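Beta-glucosidase (Saccharopolyspora erythraea D, PDB 5M6G) probably hydrolyses terminal, non-reducing beta-D-glucosyl residues and releases beta-D-glucose, as a two-domain glycoside hydrolase of family 3. Local coordinates at residues S451-S456 against E505-R510; W190-E195 against A230-G235. One frame throughout, in Å; residues are numbered along the deposited sequence.

How the contacts relate
Both contacts border the sorbitol pocket, and they approach it from different domains. Contact 1 joins two loops of the family 3 C-terminal domain and brings in E505. Contact 2 lies in the N-terminal, TIM-barrel-type domain and brings in R192, K231 and H232. Their centres are about 14 Å apart, but they touch directly. E505 CA packs on R192 CG at 3.7 Å. D509 OD1 probably accepts a hydrogen bond from G191 N, 2.8 Å away. D509 also binds a magnesium ion through its other oxygen. The loop 505-510 is therefore the part of contact 1 that reaches contact 2 across the domain boundary.

Contact 1: residues S451-S456 against E505-R510; sequences SWQGSS and EFEGDR. With MG (magnesium ion), chain C.
W452 and E505 meet at the sorbitol pocket, where two loops of the family 3 C-terminal domain come together. One loop follows helix 441-445; the other follows strand 493-499. W452 NE1 donates to E505 OE2 over 2.8 Å, and the bond is bent, with an N-H...O angle of 137°. The nitrogen reaches the oxygen from above the carboxylate plane, and the two flat groups stand steeply to each other. CG of W452 lies anti to the backbone N (chi1 171°), which directs the indole across toward 505-510. E505 OE2 also makes a weak hydrogen bond to sorbitol O5. An alanine in place of W452 would probably leave E505 OE2 without its indole donor and the carboxylate freer to turn.

The far corner of the indole makes apolar contact with F506. W452 CH2 lies 3.9 Å from F506 CZ, and the ring planes are inclined at 59°. Q453 covers part of one indole face with its amide: NE2 sits 3.2 Å above the plane of the W452 ring, toward the rim. The same amide rests on the aliphatic part of E507, with Q453 OE1 3.2 Å from E507 CB. OE1 finds its polar partner in A504 N.

Residues 506-508 form a 3-10 turn. R510 NH1 folds back and donates to E507 O within this turn at 3.0 Å, and also to D509 O. D509 OD2 binds magnesium at 2.1 Å; D243 and four waters complete six ligands. One of these waters donates to F506 O at 2.8 Å. The arrangement is consistent with the family 3 plan, in which C-terminal-domain loops bring an acidic side chain, here E505, to a ligand site on the TIM-barrel domain; W452 stands behind it as a second-shell donor.

Contact 2: residues W190-E195 against A230-G235; sequences WGRTYE and AKHYVG. With SOR (sorbitol), chain L.
R192 and H232 meet at the O1 end of the bound sorbitol, in the TIM-barrel-type N-terminal domain. R192 sits in the loop after strand 176-177. K231 and H232 lie on 229-233, where the chain turns a corner and the peptide bond before H232 is cis.

The hydrogen bonds across the pocket converge on the ligand. Sorbitol O1 is gripped by three side chains. K231 NZ donates to it at 2.6 Å, and R192 NH2 donates at 2.8 Å. H232 NE2 is 2.6 Å away, and either partner could be the donor there. The hydroxyl lies at the edge of both the guanidinium and the imidazole. On its far side the imidazole is held by D236, which bonds to ND1. D129 and D310 also bind the sorbitol. This cluster is consistent with the glucose-binding subsite of family 3 enzymes.

One salt bridge helps hold the arginine. R192 presents NE and NH2 side-on, and both bond to the single oxygen OE2 of E195, with NE at 2.8 Å. W448 NE1 also donates to this oxygen. The chain of R192 bends at chi3 (72°), which turns this edge of the guanidinium to E195. The carboxylate probably offsets the positive charges of R192 and K231, whose NH2 and NZ are 4.4 Å apart. Water 5 links E195 to K231: it donates to OE1 and accepts from NZ at 2.7 Å. K231 NZ also bonds to F178 O.

Packing supplies the rest. R192 CB rests over the centre of the W190 ring, 3.4 Å above its plane. The guanidinium and the imidazole are tilted 49° to each other, and H232 CE1 lies over one guanidinium face, 3.3 Å from R192 NH1.

Contact 1: residues S451-S456 against E505-R510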
# COMPACT_ATOMS: atom_id res chain seq x y z
N SER A 451 -2.21 6.84 -10.96
CA SER A 451 -1.33 7.91 -10.50
C SER A 451 -0.97 7.71 -9.02
O SER A 451 -1.49 6.82 -8.34
CB SER A 451 -1.99 9.27 -10.68
OG SER A 451 -3.09 9.38 -9.80
N TRP A 452 -0.07 8.56 -8.53
CA TRP A 452 0.36 8.51 -7.14
C TRP A 452 -0.75 8.95 -6.18
O TRP A 452 -1.13 8.22 -5.26
CB TRP A 452 1.60 9.40 -6.97
CG TRP A 452 2.04 9.62 -5.56
CD1 TRP A 452 2.13 8.69 -4.57
CD2 TRP A 452 2.46 10.87 -4.99
NE1 TRP A 452 2.59 9.28 -3.41
CE2 TRP A 452 2.80 10.62 -3.64
CE3 TRP A 452 2.59 12.17 -5.48
CZ2 TRP A 452 3.25 11.62 -2.78
CZ3 TRP A 452 3.04 13.16 -4.63
CH2 TRP A 452 3.37 12.88 -3.30
N GLN A 453 -1.28 10.15 -6.38
CA GLN A 453 -2.33 10.67 -5.52
C GLN A 453 -3.69 10.03 -5.78
O GLN A 453 -4.62 10.25 -4.99
CB GLN A 453 -2.46 12.18 -5.69
CG GLN A 453 -1.31 12.96 -5.14
CD GLN A 453 -1.24 12.84 -3.63
OE1 GLN A 453 -2.24 13.03 -2.94
NE2 GLN A 453 -0.06 12.51 -3.12
N GLY A 454 -3.82 9.25 -6.85
CA GLY A 454 -5.13 8.90 -7.36
C GLY A 454 -5.79 10.11 -7.99
O GLY A 454 -5.26 11.22 -7.99
N SER A 455 -6.98 9.89 -8.54
CA SER A 455 -7.74 10.98 -9.15
C SER A 455 -9.18 10.53 -9.33
O SER A 455 -9.49 9.34 -9.26
CB SER A 455 -7.15 11.41 -10.49
OG SER A 455 -7.22 10.35 -11.42
N SER A 456 -10.05 11.51 -9.59
CA SER A 456 -11.46 11.23 -9.84
C SER A 456 -11.68 10.87 -11.31
O SER A 456 -10.95 11.30 -12.20
CB SER A 456 -12.30 12.45 -9.48
OG SER A 456 -12.15 12.79 -8.11
N GLU A 505 -0.07 9.94 1.10
CA GLU A 505 1.03 10.46 1.94
C GLU A 505 0.62 11.82 2.51
O GLU A 505 -0.56 12.00 2.87
CB GLU A 505 2.34 10.47 1.15
CG GLU A 505 2.64 9.16 0.43
CD GLU A 505 4.04 9.14 -0.18
OE1 GLU A 505 4.97 9.69 0.44
OE2 GLU A 505 4.19 8.57 -1.28
N PHE A 506 1.54 12.78 2.57
CA PHE A 506 1.32 14.02 3.30
C PHE A 506 0.18 14.85 2.71
O PHE A 506 -0.44 15.64 3.42
CB PHE A 506 2.62 14.84 3.34
CG PHE A 506 3.24 15.04 1.98
CD1 PHE A 506 4.12 14.10 1.47
CD2 PHE A 506 2.94 16.16 1.22
CE1 PHE A 506 4.69 14.27 0.21
CE2 PHE A 506 3.51 16.34 -0.03
CZ PHE A 506 4.38 15.40 -0.54
N GLU A 507 -0.11 14.69 1.41
CA GLU A 507 -1.23 15.42 0.82
C GLU A 507 -2.55 15.06 1.48
O GLU A 507 -3.52 15.83 1.37
CB GLU A 507 -1.31 15.18 -0.69
CG GLU A 507 -0.08 15.62 -1.45
CD GLU A 507 -0.02 17.12 -1.65
OE1 GLU A 507 -0.87 17.84 -1.08
OE2 GLU A 507 0.87 17.58 -2.39
N GLY A 508 -2.62 13.93 2.16
CA GLY A 508 -3.83 13.52 2.84
C GLY A 508 -3.89 13.82 4.32
O GLY A 508 -4.87 13.45 4.97
N ASP A 509 -2.87 14.46 4.89
CA ASP A 509 -2.97 14.88 6.28
C ASP A 509 -4.11 15.88 6.44
O ASP A 509 -4.32 16.76 5.59
CB ASP A 509 -1.66 15.51 6.76
CG ASP A 509 -0.52 14.51 6.84
OD1 ASP A 509 -0.76 13.29 6.70
OD2 ASP A 509 0.63 14.95 7.07
N ARG A 510 -4.86 15.74 7.53
CA ARG A 510 -6.03 16.59 7.78
C ARG A 510 -5.96 17.18 9.18
O ARG A 510 -6.78 16.85 10.05
CB ARG A 510 -7.32 15.79 7.59
CG ARG A 510 -7.57 15.35 6.16
CD ARG A 510 -7.81 16.54 5.23
NE ARG A 510 -8.04 16.09 3.86
CZ ARG A 510 -7.11 16.02 2.91
NH1 ARG A 510 -5.85 16.39 3.18
NH2 ARG A 510 -7.43 15.59 1.70
MG MG C . 1.60 16.83 7.18
O HOH W 1 0.86 17.26 5.33
O HOH W 2 3.27 15.84 6.42
O HOH W 3 0.08 18.02 7.97
O HOH W 4 2.61 18.69 6.92

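Contact 2: residues W190-E195 against A230-G235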
# COMPACT_ATOMS: atom_id res chain seq x y z
N TRP A 190 -3.68 11.30 9.82
CA TRP A 190 -2.61 10.88 8.92
C TRP A 190 -3.14 10.57 7.53
O TRP A 190 -4.13 9.85 7.37
CB TRP A 190 -1.93 9.64 9.50
CG TRP A 190 -0.65 9.26 8.83
CD1 TRP A 190 0.25 10.10 8.22
CD2 TRP A 190 -0.09 7.94 8.75
NE1 TRP A 190 1.33 9.37 7.76
CE2 TRP A 190 1.15 8.05 8.07
CE3 TRP A 190 -0.52 6.68 9.19
CZ2 TRP A 190 1.96 6.94 7.82
CZ3 TRP A 190 0.30 5.57 8.93
CH2 TRP A 190 1.52 5.72 8.25
N GLY A 191 -2.45 11.10 6.51
CA GLY A 191 -2.83 10.83 5.14
C GLY A 191 -2.62 9.40 4.68
O GLY A 191 -3.04 9.07 3.57
N ARG A 192 -1.97 8.56 5.49
CA ARG A 192 -1.79 7.16 5.13
C ARG A 192 -2.58 6.22 6.03
O ARG A 192 -2.31 5.01 6.05
CB ARG A 192 -0.30 6.80 5.14
CG ARG A 192 0.57 7.88 4.52
CD ARG A 192 1.98 7.35 4.21
NE ARG A 192 1.98 6.44 3.07
CZ ARG A 192 3.08 6.09 2.41
NH1 ARG A 192 4.26 6.58 2.78
NH2 ARG A 192 3.01 5.25 1.37
N THR A 193 -3.55 6.75 6.78
CA THR A 193 -4.38 5.90 7.62
C THR A 193 -4.99 4.75 6.81
O THR A 193 -5.11 3.63 7.30
CB THR A 193 -5.48 6.73 8.28
OG1 THR A 193 -4.88 7.69 9.16
CG2 THR A 193 -6.44 5.85 9.08
N TYR A 194 -5.36 5.01 5.55
CA TYR A 194 -5.99 3.97 4.75
C TYR A 194 -5.02 2.89 4.33
O TYR A 194 -5.45 1.79 3.95
CB TYR A 194 -6.68 4.55 3.51
CG TYR A 194 -5.77 5.08 2.40
CD1 TYR A 194 -5.21 4.22 1.45
CD2 TYR A 194 -5.54 6.43 2.27
CE1 TYR A 194 -4.41 4.72 0.42
CE2 TYR A 194 -4.75 6.94 1.26
CZ TYR A 194 -4.19 6.08 0.33
OH TYR A 194 -3.42 6.61 -0.67
N GLU A 195 -3.72 3.16 4.38
CA GLU A 195 -2.75 2.12 4.07
C GLU A 195 -2.48 1.21 5.26
O GLU A 195 -1.69 0.27 5.14
CB GLU A 195 -1.44 2.76 3.60
CG GLU A 195 -1.66 3.68 2.41
CD GLU A 195 -0.38 4.01 1.69
OE1 GLU A 195 0.27 3.06 1.20
OE2 GLU A 195 -0.03 5.20 1.61
N ALA A 230 7.99 -5.13 4.13
CA ALA A 230 7.35 -4.60 5.33
C ALA A 230 7.75 -3.13 5.47
O ALA A 230 8.94 -2.82 5.53
CB ALA A 230 7.74 -5.41 6.57
N LYS A 231 6.76 -2.24 5.51
CA LYS A 231 7.02 -0.80 5.62
C LYS A 231 5.99 -0.11 6.53
O LYS A 231 4.91 -0.65 6.75
CB LYS A 231 7.01 -0.15 4.22
CG LYS A 231 5.63 -0.04 3.57
CD LYS A 231 5.73 0.41 2.10
CE LYS A 231 4.34 0.81 1.55
NZ LYS A 231 4.44 1.33 0.14
N HIS A 232 6.30 1.07 7.06
CA HIS A 232 7.63 1.68 7.04
C HIS A 232 8.23 1.57 8.45
O HIS A 232 7.61 1.97 9.44
CB HIS A 232 7.56 3.14 6.61
CG HIS A 232 6.74 3.38 5.38
ND1 HIS A 232 5.37 3.45 5.40
CD2 HIS A 232 7.11 3.58 4.09
CE1 HIS A 232 4.92 3.67 4.17
NE2 HIS A 232 5.96 3.76 3.36
N TYR A 233 9.45 1.03 8.52
CA TYR A 233 10.13 0.75 9.77
C TYR A 233 10.75 2.01 10.37
O TYR A 233 11.61 2.62 9.73
CB TYR A 233 11.23 -0.30 9.52
CG TYR A 233 11.93 -0.75 10.77
CD1 TYR A 233 11.43 -1.81 11.52
CD2 TYR A 233 13.08 -0.12 11.23
CE1 TYR A 233 12.04 -2.21 12.71
CE2 TYR A 233 13.71 -0.51 12.42
CZ TYR A 233 13.18 -1.57 13.14
OH TYR A 233 13.77 -2.00 14.31
N VAL A 234 10.36 2.44 11.58
CA VAL A 234 9.26 1.88 12.37
C VAL A 234 8.59 3.04 13.10
O VAL A 234 9.24 4.03 13.44
CB VAL A 234 9.74 0.78 13.36
CG1 VAL A 234 10.87 1.29 14.26
CG2 VAL A 234 8.58 0.23 14.21
N GLY A 235 7.28 2.94 13.30
CA GLY A 235 6.53 3.98 13.98
C GLY A 235 5.86 4.99 13.08
O GLY A 235 5.46 6.05 13.57
C1 SOR L . 6.30 4.41 0.32
C2 SOR L . 6.38 4.21 -1.18
C3 SOR L . 7.11 5.40 -1.80
C4 SOR L . 6.91 5.43 -3.32
C5 SOR L . 7.11 6.82 -3.92
C6 SOR L . 6.55 6.82 -5.33
O1 SOR L . 5.23 3.68 0.87
O2 SOR L . 7.08 3.00 -1.46
O3 SOR L . 8.48 5.28 -1.50
O4 SOR L . 7.80 4.52 -3.93
O5 SOR L . 6.48 7.84 -3.14
O6 SOR L . 6.33 8.14 -5.79
O HOH W 5 2.25 2.80 -0.35